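Side-chain contact in HTH tetR-type domain-containing protein (Streptomyces coelicolor A3, PDB 3IUV), which is of unknown specific function but, as a TetR-family member, probably binds DNA at regulatory sites and controls transcription: residues A29-R34 with D55-A60. Residues are numbered along the deposited sequence; the frame is centred on the assembly and turned at random.
Sequences AGLSHR and DDLMVA
The loop leading into the predicted helix-turn-helix of this TetR-type DNA-binding domain is pinned by Leu-31 to helix 54-73. Leu-31 points at that helix and forks between two consecutive residues of it. One branch, CD1, meets CD1 of Leu-57 at 4.1 Å, while CD2 lies against CE of selenomethionine Met-58 at 3.4 Å and its CG at 3.6 Å. The Leu-31 and Met-58 side chains pass alongside each other, running in opposite senses. With CG of Met-58 anti to the carbonyl carbon (chi1 -67°), its chain runs out along Leu-31, and CG, SE and CE all lie near CD2; a long unbranched chain suits a partly exposed place beside a leucine. No hydrogen bond joins the segments, so the contact is purely apolar, as fits branched leucines in a buried place. Ala-19 of helix 11-24 touches both leucines, its small side chain letting that helix pack close. Next along, Ser-32 stands at the N-cap position of helix 33-40, its OG hydrogen-bonded to Thr-35 OG1, and His-33 uses NE2 to bond the carbonyl O of Phe-51. Such packing belongs to the three-helix DNA-binding domain of the TetR family, set against the helix that follows it.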
loop_
_atom_site.group_PDB
_atom_site.type_symbol
_atom_site.label_atom_id
_atom_site.label_comp_id
_atom_site.label_asym_id
_atom_site.label_seq_id
_atom_site.Cartn_x
_atom_site.Cartn_y
_atom_site.Cartn_z
ATOM N N ALA A 29 -3.612 -14.086 7.959
ATOM C CA ALA A 29 -4.123 -15.448 7.971
ATOM C C ALA A 29 -3.642 -16.280 9.153
ATOM O O ALA A 29 -4.113 -17.399 9.358
ATOM C CB ALA A 29 -3.769 -16.141 6.671
ATOM N N GLY A 30 -2.705 -15.741 9.927
ATOM C CA GLY A 30 -2.140 -16.481 11.042
ATOM C C GLY A 30 -2.700 -16.085 12.397
ATOM O O GLY A 30 -2.224 -16.545 13.437
ATOM N N LEU A 31 -3.725 -15.240 12.387
ATOM C CA LEU A 31 -4.245 -14.673 13.625
ATOM C C LEU A 31 -5.725 -14.967 13.854
ATOM O O LEU A 31 -6.592 -14.508 13.111
ATOM C CB LEU A 31 -3.963 -13.168 13.674
ATOM C CG LEU A 31 -4.947 -12.282 14.435
ATOM C CD1 LEU A 31 -4.214 -11.250 15.267
ATOM C CD2 LEU A 31 -5.905 -11.622 13.466
ATOM N N SER A 32 -5.998 -15.740 14.899
ATOM C CA SER A 32 -7.357 -16.086 15.275
ATOM C C SER A 32 -7.410 -16.155 16.783
ATOM O O SER A 32 -6.381 -16.346 17.426
ATOM C CB SER A 32 -7.724 -17.449 14.716
ATOM O OG SER A 32 -7.117 -18.464 15.493
ATOM N N HIS A 33 -8.607 -16.015 17.346
ATOM C CA HIS A 33 -8.795 -16.114 18.796
ATOM C C HIS A 33 -7.879 -17.127 19.439
ATOM O O HIS A 33 -7.256 -16.852 20.463
ATOM C CB HIS A 33 -10.228 -16.500 19.126
ATOM C CG HIS A 33 -11.196 -15.391 18.901
ATOM N ND1 HIS A 33 -11.985 -15.314 17.778
ATOM C CD2 HIS A 33 -11.471 -14.291 19.640
ATOM C CE1 HIS A 33 -12.722 -14.217 17.839
ATOM N NE2 HIS A 33 -12.424 -13.577 18.956
ATOM N N ARG A 34 -7.814 -18.307 18.835
ATOM C CA ARG A 34 -7.060 -19.393 19.417
ATOM C C ARG A 34 -5.555 -19.113 19.343
ATOM O O ARG A 34 -4.816 -19.456 20.267
ATOM C CB ARG A 34 -7.442 -20.719 18.750
ATOM C CG ARG A 34 -7.188 -21.932 19.606
ATOM C CD ARG A 34 -8.369 -22.894 19.575
ATOM N NE ARG A 34 -8.203 -23.973 20.546
ATOM C CZ ARG A 34 -9.208 -24.657 21.093
ATOM N NH1 ARG A 34 -10.461 -24.367 20.768
ATOM N NH2 ARG A 34 -8.965 -25.628 21.970
ATOM N N ASP A 55 -12.964 -9.609 13.840
ATOM C CA ASP A 55 -12.792 -8.248 13.337
ATOM C C ASP A 55 -12.377 -7.312 14.441
ATOM O O ASP A 55 -11.403 -6.577 14.288
ATOM C CB ASP A 55 -14.073 -7.725 12.692
ATOM C CG ASP A 55 -14.335 -8.347 11.345
ATOM O OD1 ASP A 55 -15.491 -8.275 10.876
ATOM O OD2 ASP A 55 -13.386 -8.919 10.763
ATOM N N ASP A 56 -13.120 -7.348 15.545
ATOM C CA ASP A 56 -12.872 -6.465 16.673
ATOM C C ASP A 56 -11.428 -6.590 17.092
ATOM O O ASP A 56 -10.779 -5.601 17.438
ATOM C CB ASP A 56 -13.786 -6.832 17.826
ATOM C CG ASP A 56 -15.197 -7.064 17.372
ATOM O OD1 ASP A 56 -15.809 -8.073 17.792
ATOM O OD2 ASP A 56 -15.676 -6.245 16.564
ATOM N N LEU A 57 -10.911 -7.808 17.037
ATOM C CA LEU A 57 -9.507 -7.986 17.338
ATOM C C LEU A 57 -8.644 -7.242 16.309
ATOM O O LEU A 57 -7.843 -6.380 16.671
ATOM C CB LEU A 57 -9.145 -9.462 17.414
ATOM C CG LEU A 57 -8.016 -9.717 18.410
ATOM C CD1 LEU A 57 -7.253 -10.958 18.009
ATOM C CD2 LEU A 57 -7.079 -8.512 18.482
HETATM N N MSE A 58 -8.818 -7.551 15.027
HETATM C CA MSE A 58 -8.087 -6.823 13.991
HETATM C C MSE A 58 -8.415 -5.340 13.992
HETATM O O MSE A 58 -7.589 -4.514 13.586
HETATM C CB MSE A 58 -8.352 -7.400 12.607
HETATM C CG MSE A 58 -7.790 -8.787 12.421
HETATM SE SE MSE A 58 -7.803 -9.364 10.574
HETATM C CE MSE A 58 -8.115 -11.286 10.890
ATOM N N VAL A 59 -9.623 -4.996 14.429
ATOM C CA VAL A 59 -10.034 -3.598 14.416
ATOM C C VAL A 59 -9.328 -2.844 15.512
ATOM O O VAL A 59 -8.828 -1.740 15.291
ATOM C CB VAL A 59 -11.544 -3.401 14.593
ATOM C CG1 VAL A 59 -11.870 -1.891 14.689
ATOM C CG2 VAL A 59 -12.294 -4.047 13.441
ATOM N N ALA A 60 -9.303 -3.440 16.698
ATOM C CA ALA A 60 -8.574 -2.855 17.805
ATOM C C ALA A 60 -7.109 -2.892 17.422
ATOM O O ALA A 60 -6.411 -1.881 17.503
ATOM C CB ALA A 60 -8.820 -3.645 19.086
#